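Local atomic coordinates of acyl-CoA dehydrogenase (Bacillus anthracis, PDB entry 3OWA), a protein that probably oxidises acyl-CoA thioesters to their 2,3-enoyl derivatives, using bound flavin-adenine dinucleotide as the first electron acceptor. Residues V464-A467 and K468-G471; A509-R512 and T513-A516; T532-F535 and C536-F540. All coordinates share one frame; numbering follows the deposited sequence.

Contact 1 (V464-A467 and K468-G471)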
# COMPACT_ATOMS: atom_id res chain seq x y z
N VAL A 464 27.67 -2.69 0.07
CA VAL A 464 27.55 -1.25 -0.10
C VAL A 464 28.51 -0.77 -1.21
O VAL A 464 28.09 -0.03 -2.14
CB VAL A 464 27.79 -0.51 1.26
CG1 VAL A 464 28.23 0.92 1.04
CG2 VAL A 464 26.53 -0.58 2.12
N ASN A 465 29.77 -1.19 -1.11
CA ASN A 465 30.77 -0.91 -2.15
C ASN A 465 30.36 -1.39 -3.54
O ASN A 465 30.45 -0.65 -4.53
CB ASN A 465 32.15 -1.48 -1.77
CG ASN A 465 33.09 -0.43 -1.21
OD1 ASN A 465 33.51 0.48 -1.93
ND2 ASN A 465 33.44 -0.56 0.08
N ASN A 466 29.89 -2.62 -3.62
CA ASN A 466 29.48 -3.16 -4.92
C ASN A 466 28.22 -2.50 -5.47
O ASN A 466 28.07 -2.37 -6.69
CB ASN A 466 29.33 -4.68 -4.85
CG ASN A 466 30.69 -5.42 -4.87
OD1 ASN A 466 30.75 -6.64 -5.04
ND2 ASN A 466 31.78 -4.67 -4.69
N ALA A 467 27.33 -2.07 -4.57
CA ALA A 467 26.11 -1.34 -4.96
C ALA A 467 26.47 -0.04 -5.66
O ALA A 467 25.83 0.33 -6.65
CB ALA A 467 25.19 -1.07 -3.74
N LYS A 468 27.50 0.64 -5.15
CA LYS A 468 27.98 1.89 -5.75
C LYS A 468 28.46 1.67 -7.18
O LYS A 468 28.09 2.43 -8.08
CB LYS A 468 29.11 2.50 -4.91
CG LYS A 468 28.64 3.07 -3.57
CD LYS A 468 29.74 3.77 -2.81
CE LYS A 468 29.28 3.98 -1.38
NZ LYS A 468 30.17 4.90 -0.65
N LYS A 469 29.27 0.63 -7.37
CA LYS A 469 29.75 0.21 -8.69
C LYS A 469 28.61 -0.14 -9.65
O LYS A 469 28.65 0.26 -10.82
CB LYS A 469 30.69 -0.99 -8.54
CG LYS A 469 31.93 -0.68 -7.69
CD LYS A 469 32.79 -1.92 -7.45
CE LYS A 469 33.98 -1.54 -6.58
NZ LYS A 469 34.70 -2.75 -6.11
N ILE A 470 27.60 -0.87 -9.15
CA ILE A 470 26.45 -1.26 -9.97
C ILE A 470 25.67 -0.01 -10.42
O ILE A 470 25.33 0.11 -11.60
CB ILE A 470 25.53 -2.28 -9.24
CG1 ILE A 470 26.23 -3.63 -9.05
CG2 ILE A 470 24.23 -2.52 -10.01
CD1 ILE A 470 25.63 -4.48 -7.91
N GLY A 471 25.41 0.91 -9.50
CA GLY A 471 24.72 2.16 -9.83
C GLY A 471 25.47 2.96 -10.89
O GLY A 471 24.90 3.41 -11.88

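Contact 2 (A509-R512 and T513-A516)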
# COMPACT_ATOMS: atom_id res chain seq x y z
N ALA A 509 22.73 2.91 7.19
CA ALA A 509 22.57 1.87 8.18
C ALA A 509 23.93 1.24 8.56
O ALA A 509 24.23 1.05 9.75
CB ALA A 509 21.56 0.79 7.71
N VAL A 510 24.76 0.93 7.55
CA VAL A 510 26.07 0.31 7.81
C VAL A 510 26.96 1.21 8.67
O VAL A 510 27.50 0.78 9.69
CB VAL A 510 26.82 -0.08 6.52
CG1 VAL A 510 28.25 -0.53 6.84
CG2 VAL A 510 26.09 -1.20 5.82
N LEU A 511 27.06 2.47 8.25
CA LEU A 511 27.97 3.42 8.88
C LEU A 511 27.52 3.75 10.28
O LEU A 511 28.35 3.87 11.18
CB LEU A 511 28.15 4.69 8.04
CG LEU A 511 28.92 4.47 6.73
CD1 LEU A 511 28.96 5.76 5.90
CD2 LEU A 511 30.33 3.95 7.00
N ARG A 512 26.20 3.88 10.47
CA ARG A 512 25.67 4.15 11.80
C ARG A 512 25.95 2.99 12.76
O ARG A 512 26.32 3.20 13.92
CB ARG A 512 24.16 4.45 11.77
CG ARG A 512 23.55 4.60 13.14
CD ARG A 512 22.07 4.85 13.05
NE ARG A 512 21.51 4.98 14.38
CZ ARG A 512 20.22 5.07 14.64
NH1 ARG A 512 19.33 5.06 13.64
NH2 ARG A 512 19.81 5.18 15.90
N THR A 513 25.77 1.77 12.26
CA THR A 513 26.02 0.59 13.08
C THR A 513 27.56 0.47 13.37
O THR A 513 27.97 0.20 14.49
CB THR A 513 25.44 -0.68 12.41
OG1 THR A 513 24.03 -0.48 12.12
CG2 THR A 513 25.65 -1.91 13.31
N GLU A 514 28.37 0.69 12.34
CA GLU A 514 29.82 0.68 12.46
C GLU A 514 30.28 1.69 13.50
O GLU A 514 31.09 1.37 14.39
CB GLU A 514 30.44 0.99 11.10
CG GLU A 514 31.93 0.72 11.02
CD GLU A 514 32.55 1.18 9.70
OE1 GLU A 514 31.86 1.09 8.64
OE2 GLU A 514 33.72 1.65 9.73
N LYS A 515 29.75 2.91 13.41
CA LYS A 515 30.06 3.94 14.40
C LYS A 515 29.67 3.53 15.83
O LYS A 515 30.45 3.74 16.77
CB LYS A 515 29.45 5.29 14.00
CG LYS A 515 29.41 6.28 15.17
CD LYS A 515 30.02 7.62 14.87
CE LYS A 515 29.40 8.31 13.71
NZ LYS A 515 29.66 9.78 13.86
N ALA A 516 28.49 2.94 15.98
CA ALA A 516 28.01 2.48 17.28
C ALA A 516 28.95 1.44 17.88
O ALA A 516 29.28 1.51 19.07
CB ALA A 516 26.63 1.91 17.16

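Contact 3 (T532-F535 and C536-F540)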
# COMPACT_ATOMS: atom_id res chain seq x y z
N THR A 532 20.73 -4.12 10.20
CA THR A 532 21.66 -3.87 9.10
C THR A 532 21.85 -5.06 8.17
O THR A 532 21.78 -4.89 6.94
CB THR A 532 23.02 -3.36 9.64
OG1 THR A 532 22.77 -2.15 10.37
CG2 THR A 532 23.99 -3.03 8.51
N GLU A 533 22.07 -6.26 8.74
CA GLU A 533 22.22 -7.48 7.94
C GLU A 533 20.99 -7.78 7.10
O GLU A 533 21.08 -8.07 5.90
CB GLU A 533 22.48 -8.67 8.87
CG GLU A 533 23.91 -8.67 9.41
CD GLU A 533 24.13 -9.64 10.55
OE1 GLU A 533 23.14 -10.07 11.20
OE2 GLU A 533 25.30 -9.98 10.80
N VAL A 534 19.84 -7.67 7.75
CA VAL A 534 18.56 -8.02 7.16
C VAL A 534 18.18 -6.97 6.09
O VAL A 534 17.80 -7.34 4.98
CB VAL A 534 17.50 -8.12 8.30
CG1 VAL A 534 16.13 -7.80 7.82
CG2 VAL A 534 17.59 -9.52 8.98
N PHE A 535 18.32 -5.69 6.41
CA PHE A 535 17.94 -4.65 5.45
C PHE A 535 18.86 -4.70 4.22
O PHE A 535 18.40 -4.61 3.07
CB PHE A 535 17.95 -3.23 6.06
CG PHE A 535 17.71 -2.14 5.05
CD1 PHE A 535 16.42 -1.84 4.65
CD2 PHE A 535 18.77 -1.47 4.44
CE1 PHE A 535 16.18 -0.87 3.68
CE2 PHE A 535 18.56 -0.50 3.48
CZ PHE A 535 17.25 -0.17 3.11
N CYS A 536 20.16 -4.81 4.48
CA CYS A 536 21.15 -4.84 3.39
C CYS A 536 20.93 -5.97 2.40
O CYS A 536 20.94 -5.76 1.19
CB CYS A 536 22.56 -4.87 3.94
SG CYS A 536 23.08 -3.21 4.39
N GLN A 537 20.69 -7.17 2.93
CA GLN A 537 20.44 -8.31 2.09
C GLN A 537 19.27 -8.04 1.14
O GLN A 537 19.38 -8.25 -0.09
CB GLN A 537 20.18 -9.56 2.92
CG GLN A 537 19.86 -10.75 2.07
CD GLN A 537 20.38 -12.05 2.64
OE1 GLN A 537 21.59 -12.22 2.85
NE2 GLN A 537 19.47 -12.98 2.91
N GLU A 538 18.14 -7.59 1.70
CA GLU A 538 16.96 -7.35 0.87
C GLU A 538 17.06 -6.14 -0.07
O GLU A 538 16.61 -6.22 -1.21
CB GLU A 538 15.68 -7.29 1.72
CG GLU A 538 15.18 -8.71 2.12
CD GLU A 538 14.42 -8.74 3.47
OE1 GLU A 538 14.03 -9.85 3.93
OE2 GLU A 538 14.24 -7.67 4.08
N ALA A 539 17.64 -5.04 0.40
CA ALA A 539 17.85 -3.85 -0.43
C ALA A 539 18.84 -4.13 -1.58
O ALA A 539 18.67 -3.63 -2.69
CB ALA A 539 18.36 -2.70 0.40
N PHE A 540 19.86 -4.93 -1.29
CA PHE A 540 20.84 -5.32 -2.32
C PHE A 540 20.22 -6.22 -3.39
O PHE A 540 20.50 -6.05 -4.58
CB PHE A 540 22.04 -6.02 -1.70
CG PHE A 540 23.18 -6.19 -2.66
CD1 PHE A 540 24.01 -5.11 -2.96
CD2 PHE A 540 23.42 -7.42 -3.26
CE1 PHE A 540 25.10 -5.26 -3.85
CE2 PHE A 540 24.50 -7.59 -4.16
CZ PHE A 540 25.33 -6.51 -4.45

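Contact 1 (V464-A467 and K468-G471)
Val464 meets Lys468 one turn further along helix 458-482, where the valine CG1 lies 4.0 Å from the lysine CE, the two side chains running side by side in the same direction. The lysine CG stands anti to its own carbonyl carbon (chi1 -70°) and passes 3.5 Å from Val464 O, which also accepts the Lys468 backbone N-H. Beyond CG the chain is extended, carrying NZ to a salt bridge with Glu507 and a hydrogen bond to Asp20 O. Asn465 O receives a weak bond from Lys469 N at 3.3 Å; Lys469 CG lies beside this oxygen, and a long chain with a charged end suits this partly exposed position. Asn466 O takes a firmer bond from Ile470 N, 2.9 Å long, and the isoleucine CG1 comes within 3.2 Å of this same oxygen. Ala467, whose small methyl fits between helices 490-520 and 526-554, has its O accepting Gly471 N at 2.9 Å. Lysine thus plays two roles here: its methylenes pack like an apolar chain against valine, while the buried ammonium is supplied with a carboxylate and a carbonyl, an environment that would probably favour its charged form.

Contact 2 (A509-R512 and T513-A516)
The carbonyl plane of Ala509 is approached by Thr513 from opposite faces: the hydroxyl OG1 reaches Ala509 O at 2.8 Å from one face, and the backbone N reaches the same oxygen at 3.0 Å from the other. Neither donor lies in the plane; OG1 is tilted 29° from it and N almost as much. The flat side-chain group that touches across this turn of helix 490-520 is the Glu514 carboxylate, whose OE1 lies 3.6 Å from Leu511 CD2.

Thr513 can bend back in this way because OG1 stands anti to the carbonyl carbon and beside its own backbone N (chi1 -54°), which turns the hydroxyl toward the preceding turn. Threonine suits a buried helical site for this reason, since its hydroxyl finds an acceptor on its own helix while the side chain packs on Lys528 and Val529 of helix 526-554. The extended glutamate runs beside Leu511 and brings a carboxylate oxygen against a methyl, while OE2 forms a salt bridge with Lys518, one turn on. On the backbone of the same turn, Glu514 N bonds to Val510 O at 2.8 Å, and Lys515 N bonds to Leu511 O at the same length.

The extended chain of Arg512 reaches Glu31 and Glu322, with which it forms salt bridges. Besides donating to Ala509 O, Thr513 OG1 is hydrogen-bonded to Tyr319 OH and probably to Thr532 OG1, links that restrict rotation of the threonine side chain. The chemistry implies a buried polar cluster built round one carbonyl that is gripped twice, with the arginine charge probably balanced by its two carboxylates.

Contact 3 (T532-F535 and C536-F540)
Phe535 leans along helix 526-554 toward Ala539, one turn later. Its CB lies against the peptide that follows simply because the two are bonded in sequence, and CG and CD2 pass the Cys536 nitrogen at an oblique angle. With CG anti to the backbone N (chi1 174°), the ring swings forward beside the carbonyl and over the following turn, where the contact proper begins. There CE2 comes 3.8 Å from Ala539 CB and CZ lies about as close, so that the methyl stands over one ring face, displaced from the ring centre toward the CE2-CZ side. This is a CH-pi contact, with Ala539 CB 4.1 Å from the ring centroid and 23° off the ring normal. Alanine suits the place because a single methyl lets the ring lie close to the helix. The two residues are joined a second time through the backbone, Ala539 N donating to Phe535 O at 2.8 Å.

Next in sequence, Cys536 packs back on Thr532: its SG is 3.3 Å from Thr532 O, the carbonyl that also accepts the Cys536 backbone N-H, and its nearest approach to the threonine methyl CG2 is 4.2 Å. The Thr532 hydroxyl is itself bonded to Lys528 O. Val534, buried against helix 578-592, lies side by side with the partly exposed Glu538, joined to it by a weak backbone bond of 3.3 Å from Glu538 N to Val534 O; the glutamate OE1 is held by Lys582.

Phe535 also packs on Ala505 and Met506. An aromatic ring and a methyl paired at i, i+4 and packed on helix 490-520, with Glu533 and Glu538 on the more exposed side, fit an amphipathic helix of a bundle, the architecture of acyl-CoA dehydrogenase C-terminal domains.

How the contacts relate
All three contacts are largely buried turns within one C-terminal domain range, each on its own helix, and the helices pack on one another. Contact 1 joins contact 2 by the valine methyls, Val464 CG2 to Val510 CG2 at 3.8 Å, and contact 3 by Ile470 against Phe540. Contacts 2 and 3 meet through a probable hydrogen bond between Thr513 OG1 and Thr532 OG1, and through Cys536 SG against Val510 CG2. Contact 1 relies mainly on aliphatic packing with one buried lysine paired to Glu507; contact 2 is the most polar, its hydroxyl and arginine finding partners on helix 305-336; contact 3 mixes an aromatic inner face with a more open acidic edge facing helix 578-592.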